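Local structure of DNA polymerase (Bacillus phage phi29, 2PY5) at residues F[133-146]-F[162-176]. The protein replicates the viral genome by protein-primed, strand-displacing DNA synthesis of high processivity and fidelity, and proofreads with a 3'-5' exonuclease activity. The protein carries 2 engineered substitutions. Residues are numbered along the deposited sequence; the frame is centred on the assembly and turned at random.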
loop_
_atom_site.group_PDB
_atom_site.type_symbol
_atom_site.label_atom_id
_atom_site.label_comp_id
_atom_site.label_asym_id
_atom_site.label_seq_id
_atom_site.Cartn_x
_atom_site.Cartn_y
_atom_site.Cartn_z
ATOM N N ILE F 133 -5.363 5.112 12.669
ATOM C CA ILE F 133 -4.640 4.376 13.706
ATOM C C ILE F 133 -5.307 4.540 15.063
ATOM O O ILE F 133 -5.532 3.573 15.768
ATOM C CB ILE F 133 -3.161 4.817 13.804
ATOM C CG1 ILE F 133 -2.411 4.416 12.530
ATOM C CG2 ILE F 133 -2.496 4.184 15.047
ATOM C CD1 ILE F 133 -1.075 5.100 12.324
ATOM N N ALA F 134 -5.652 5.763 15.432
ATOM C CA ALA F 134 -6.289 5.975 16.733
ATOM C C ALA F 134 -7.613 5.216 16.826
ATOM O O ALA F 134 -7.908 4.580 17.837
ATOM C CB ALA F 134 -6.494 7.467 16.998
ATOM N N LYS F 135 -8.404 5.266 15.759
ATOM C CA LYS F 135 -9.694 4.584 15.725
ATOM C C LYS F 135 -9.540 3.070 15.870
ATOM O O LYS F 135 -10.127 2.454 16.757
ATOM C CB LYS F 135 -10.413 4.905 14.412
ATOM N N ASP F 136 -8.721 2.492 14.994
ATOM C CA ASP F 136 -8.577 1.033 14.905
ATOM C C ASP F 136 -7.814 0.443 16.092
ATOM O O ASP F 136 -8.090 -0.691 16.516
ATOM C CB ASP F 136 -7.868 0.647 13.602
ATOM C CG ASP F 136 -8.683 0.967 12.364
ATOM O OD1 ASP F 136 -9.926 1.121 12.465
ATOM O OD2 ASP F 136 -8.067 1.055 11.279
ATOM N N PHE F 137 -6.872 1.211 16.635
ATOM C CA PHE F 137 -6.062 0.763 17.772
ATOM C C PHE F 137 -6.705 1.126 19.112
ATOM O O PHE F 137 -6.140 0.826 20.165
ATOM C CB PHE F 137 -4.640 1.343 17.709
ATOM C CG PHE F 137 -3.718 0.641 16.731
ATOM C CD1 PHE F 137 -4.032 0.563 15.379
ATOM C CD2 PHE F 137 -2.512 0.095 17.166
ATOM C CE1 PHE F 137 -3.172 -0.088 14.479
ATOM C CE2 PHE F 137 -1.648 -0.545 16.269
ATOM C CZ PHE F 137 -1.979 -0.629 14.934
ATOM N N LYS F 138 -7.889 1.748 19.067
ATOM C CA LYS F 138 -8.663 2.124 20.263
ATOM C C LYS F 138 -7.881 3.065 21.180
ATOM O O LYS F 138 -7.814 2.852 22.391
ATOM C CB LYS F 138 -9.140 0.888 21.037
ATOM C CG LYS F 138 -9.756 -0.185 20.172
ATOM C CD LYS F 138 -10.977 0.304 19.398
ATOM C CE LYS F 138 -12.168 0.556 20.298
ATOM N NZ LYS F 138 -13.449 0.542 19.527
ATOM N N LEU F 139 -7.321 4.113 20.574
ATOM C CA LEU F 139 -6.497 5.111 21.262
ATOM C C LEU F 139 -7.252 6.442 21.289
ATOM O O LEU F 139 -8.058 6.715 20.399
ATOM C CB LEU F 139 -5.155 5.284 20.532
ATOM C CG LEU F 139 -4.331 4.014 20.273
ATOM C CD1 LEU F 139 -3.080 4.354 19.484
ATOM C CD2 LEU F 139 -3.987 3.335 21.593
ATOM N N THR F 140 -6.990 7.266 22.304
ATOM C CA THR F 140 -7.675 8.552 22.442
ATOM C C THR F 140 -7.282 9.494 21.314
ATOM O O THR F 140 -6.104 9.638 21.007
ATOM C CB THR F 140 -7.356 9.224 23.789
ATOM O OG1 THR F 140 -7.732 8.351 24.859
ATOM C CG2 THR F 140 -8.116 10.539 23.930
ATOM N N VAL F 141 -8.280 10.123 20.695
ATOM C CA VAL F 141 -8.044 11.090 19.626
ATOM C C VAL F 141 -8.978 12.284 19.779
ATOM O O VAL F 141 -10.164 12.124 20.066
ATOM C CB VAL F 141 -8.218 10.463 18.216
ATOM C CG1 VAL F 141 -9.597 9.840 18.064
ATOM C CG2 VAL F 141 -7.960 11.512 17.124
ATOM N N LEU F 142 -8.429 13.483 19.599
ATOM C CA LEU F 142 -9.216 14.713 19.685
ATOM C C LEU F 142 -9.939 14.963 18.363
ATOM O O LEU F 142 -9.391 14.702 17.280
ATOM C CB LEU F 142 -8.316 15.902 20.032
ATOM C CG LEU F 142 -7.560 15.813 21.367
ATOM C CD1 LEU F 142 -6.711 17.067 21.596
ATOM C CD2 LEU F 142 -8.509 15.599 22.536
ATOM N N LYS F 143 -11.172 15.458 18.458
ATOM C CA LYS F 143 -11.989 15.751 17.281
ATOM C C LYS F 143 -11.488 16.997 16.558
ATOM O O LYS F 143 -11.151 18.002 17.194
ATOM C CB LYS F 143 -13.452 15.967 17.672
ATOM C CG LYS F 143 -14.239 14.704 17.956
ATOM C CD LYS F 143 -15.682 15.058 18.307
ATOM C CE LYS F 143 -16.545 13.818 18.492
ATOM N NZ LYS F 143 -17.958 14.175 18.831
ATOM N N GLY F 144 -11.458 16.920 15.227
ATOM C CA GLY F 144 -11.112 18.058 14.385
ATOM C C GLY F 144 -9.646 18.123 14.009
ATOM O O GLY F 144 -8.851 17.235 14.349
ATOM N N ASP F 145 -9.297 19.191 13.297
ATOM C CA ASP F 145 -7.937 19.420 12.837
ATOM C C ASP F 145 -7.444 20.775 13.310
ATOM O O ASP F 145 -8.219 21.620 13.751
ATOM C CB ASP F 145 -7.877 19.401 11.304
ATOM C CG ASP F 145 -8.276 18.062 10.704
ATOM O OD1 ASP F 145 -8.053 17.005 11.342
ATOM O OD2 ASP F 145 -8.804 18.078 9.571
ATOM N N ILE F 146 -6.137 20.973 13.206
ATOM C CA ILE F 146 -5.559 22.297 13.358
ATOM C C ILE F 146 -6.007 23.161 12.162
ATOM O O ILE F 146 -6.190 22.660 11.050
ATOM C CB ILE F 146 -4.004 22.211 13.496
ATOM C CG1 ILE F 146 -3.630 21.996 14.972
ATOM C CG2 ILE F 146 -3.320 23.468 12.966
ATOM C CD1 ILE F 146 -2.170 22.208 15.292
ATOM N N GLU F 162 -4.026 24.266 20.040
ATOM C CA GLU F 162 -3.010 23.763 19.116
ATOM C C GLU F 162 -2.051 22.795 19.818
ATOM O O GLU F 162 -1.686 21.751 19.267
ATOM C CB GLU F 162 -2.222 24.931 18.524
ATOM C CG GLU F 162 -3.044 25.783 17.575
ATOM C CD GLU F 162 -2.415 27.148 17.302
ATOM O OE1 GLU F 162 -1.451 27.542 17.999
ATOM O OE2 GLU F 162 -2.888 27.823 16.384
ATOM N N TYR F 163 -1.645 23.159 21.030
ATOM C CA TYR F 163 -0.746 22.348 21.864
ATOM C C TYR F 163 -1.356 20.975 22.133
ATOM O O TYR F 163 -0.678 19.959 22.032
ATOM C CB TYR F 163 -0.491 23.095 23.182
ATOM C CG TYR F 163 0.544 22.495 24.123
ATOM C CD1 TYR F 163 1.818 23.040 24.228
ATOM C CD2 TYR F 163 0.220 21.415 24.955
ATOM C CE1 TYR F 163 2.756 22.515 25.119
ATOM C CE2 TYR F 163 1.150 20.876 25.830
ATOM C CZ TYR F 163 2.415 21.433 25.913
ATOM O OH TYR F 163 3.333 20.914 26.790
ATOM N N ALA F 164 -2.640 20.966 22.469
ATOM C CA ALA F 164 -3.365 19.721 22.744
ATOM C C ALA F 164 -3.441 18.828 21.510
ATOM O O ALA F 164 -3.294 17.604 21.614
ATOM C CB ALA F 164 -4.765 20.041 23.271
ATOM N N TYR F 165 -3.674 19.426 20.340
ATOM C CA TYR F 165 -3.708 18.659 19.092
ATOM C C TYR F 165 -2.351 18.015 18.790
ATOM O O TYR F 165 -2.272 16.855 18.383
ATOM C CB TYR F 165 -4.094 19.546 17.901
ATOM C CG TYR F 165 -5.574 19.698 17.645
ATOM C CD1 TYR F 165 -6.395 18.585 17.471
ATOM C CD2 TYR F 165 -6.150 20.964 17.533
ATOM C CE1 TYR F 165 -7.755 18.729 17.224
ATOM C CE2 TYR F 165 -7.507 21.116 17.278
ATOM C CZ TYR F 165 -8.303 19.996 17.125
ATOM O OH TYR F 165 -9.651 20.144 16.876
ATOM N N ILE F 166 -1.282 18.780 18.974
ATOM C CA ILE F 166 0.062 18.299 18.695
ATOM C C ILE F 166 0.425 17.166 19.661
ATOM O O ILE F 166 0.943 16.124 19.250
ATOM C CB ILE F 166 1.105 19.461 18.778
ATOM C CG1 ILE F 166 0.811 20.518 17.702
ATOM C CG2 ILE F 166 2.542 18.909 18.631
ATOM C CD1 ILE F 166 1.464 21.888 17.975
ATOM N N LYS F 167 0.128 17.361 20.938
ATOM C CA LYS F 167 0.375 16.348 21.949
ATOM C C LYS F 167 -0.403 15.062 21.642
ATOM O O LYS F 167 0.117 13.953 21.800
ATOM C CB LYS F 167 -0.023 16.868 23.330
ATOM C CG LYS F 167 0.483 16.004 24.457
ATOM C CD LYS F 167 0.075 16.555 25.780
ATOM C CE LYS F 167 0.498 15.637 26.899
ATOM N NZ LYS F 167 0.126 16.186 28.229
ATOM N N ASN F 168 -1.644 15.213 21.196
ATOM C CA ASN F 168 -2.480 14.053 20.859
ATOM C C ASN F 168 -1.899 13.310 19.659
ATOM O O ASN F 168 -1.815 12.069 19.662
ATOM C CB ASN F 168 -3.914 14.504 20.569
ATOM C CG ASN F 168 -4.832 13.357 20.222
ATOM O OD1 ASN F 168 -5.573 13.420 19.236
ATOM N ND2 ASN F 168 -4.805 12.301 21.036
ATOM N N ASP F 169 -1.505 14.052 18.625
ATOM C CA ASP F 169 -0.903 13.436 17.433
ATOM C C ASP F 169 0.319 12.602 17.768
ATOM O O ASP F 169 0.421 11.449 17.337
ATOM C CB ASP F 169 -0.486 14.482 16.399
ATOM C CG ASP F 169 -1.643 15.018 15.598
ATOM O OD1 ASP F 169 -2.789 14.569 15.802
ATOM O OD2 ASP F 169 -1.390 15.901 14.746
ATOM N N ILE F 170 1.261 13.172 18.517
ATOM C CA ILE F 170 2.482 12.420 18.850
ATOM C C ILE F 170 2.194 11.270 19.824
ATOM O O ILE F 170 2.852 10.245 19.774
ATOM C CB ILE F 170 3.636 13.332 19.358
ATOM C CG1 ILE F 170 3.311 14.009 20.707
ATOM C CG2 ILE F 170 3.972 14.370 18.276
ATOM C CD1 ILE F 170 4.383 15.033 21.138
ATOM N N GLN F 171 1.187 11.413 20.683
ATOM C CA GLN F 171 0.872 10.366 21.651
ATOM C C GLN F 171 0.171 9.190 20.980
ATOM O O GLN F 171 0.373 8.055 21.389
ATOM C CB GLN F 171 0.032 10.910 22.815
ATOM C CG GLN F 171 -0.234 9.852 23.887
ATOM C CD GLN F 171 -0.779 10.398 25.193
ATOM O OE1 GLN F 171 -1.407 9.668 25.964
ATOM N NE2 GLN F 171 -0.533 11.666 25.457
ATOM N N ILE F 172 -0.660 9.455 19.971
ATOM C CA ILE F 172 -1.301 8.354 19.221
ATOM C C ILE F 172 -0.219 7.450 18.614
ATOM O O ILE F 172 -0.262 6.219 18.773
ATOM C CB ILE F 172 -2.223 8.882 18.109
ATOM C CG1 ILE F 172 -3.503 9.458 18.715
ATOM C CG2 ILE F 172 -2.569 7.749 17.100
ATOM C CD1 ILE F 172 -4.217 10.427 17.801
ATOM N N ILE F 173 0.740 8.057 17.920
ATOM C CA ILE F 173 1.814 7.291 17.289
ATOM C C ILE F 173 2.728 6.633 18.354
ATOM O O ILE F 173 3.116 5.481 18.199
ATOM C CB ILE F 173 2.601 8.136 16.272
ATOM C CG1 ILE F 173 1.700 8.526 15.082
ATOM C CG2 ILE F 173 3.829 7.373 15.786
ATOM C CD1 ILE F 173 1.051 7.335 14.316
ATOM N N ALA F 174 3.018 7.334 19.448
ATOM C CA ALA F 174 3.764 6.704 20.551
ATOM C C ALA F 174 3.060 5.467 21.089
ATOM O O ALA F 174 3.693 4.439 21.319
ATOM C CB ALA F 174 4.004 7.698 21.693
ATOM N N GLU F 175 1.754 5.569 21.329
ATOM C CA GLU F 175 0.988 4.451 21.883
ATOM C C GLU F 175 0.952 3.268 20.912
ATOM O O GLU F 175 1.105 2.115 21.316
ATOM C CB GLU F 175 -0.428 4.893 22.247
ATOM C CG GLU F 175 -0.468 5.857 23.464
ATOM C CD GLU F 175 -1.855 6.410 23.774
ATOM O OE1 GLU F 175 -2.754 6.325 22.909
ATOM O OE2 GLU F 175 -2.049 6.926 24.896
ATOM N N ALA F 176 0.722 3.566 19.638
ATOM C CA ALA F 176 0.611 2.518 18.623
ATOM C C ALA F 176 1.958 1.833 18.402
ATOM O O ALA F 176 2.018 0.607 18.335
ATOM C CB ALA F 176 0.062 3.076 17.303
HETATM O O HOH W 1 -3.914 8.869 22.423
HETATM O O HOH W 2 -5.291 6.081 24.223
#
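The ring of Tyr165 stands up from helix 162-176 into a bend of the chain at 143-146. Its OH donates to Lys143 O at 2.6 Å, in the carbonyl plane and on a lone pair. Asp145 C and Ile146 N lie over one ring face, while the Ile146 side chain runs past that of Tyr165 in the opposite direction, its CG1 3.7 Å from Tyr165 CD2. Gly144, at phi 94°, lets the backbone turn close beside the hydroxyl. Leu142 drops into the hollow between Tyr165 and Asn168, its CD1 resting on Ala164 CB at 3.9 Å. With CG swung away from its own backbone N (chi1 -180°), Asn168 reaches across to clasp the extended loop: ND2 donates to Thr140 O at 3.0 Å, and OD1 accepts Leu142 N at 2.9 Å on a nearly straight line (170°), both donors sitting above the carbonyl planes. One turn on, Ile172 points CD1 into the notch formed by Ala134 CB (3.8 Å) and Val141 CG2. Ala176 CB is a small bump that meets Ile133 CG2 at 3.6 Å and the Phe137 ring obliquely at CD2. The Schellman turn at Lys138 swings Leu139 back along Glu175, whose OE1 accepts a hydrogen bond from each of two waters, one also donating to Thr140 O, the other accepting from Thr140 N. In the exonuclease domain this ties the loop carrying Asp145 to the helix carrying Asp169, residues known to bind a magnesium ion in this polymerase. Lys131 also bonds Leu142 O and Gly144 O. All three direct bonds pair loop backbone with helix side chains, a grip that uses the loop's main chain.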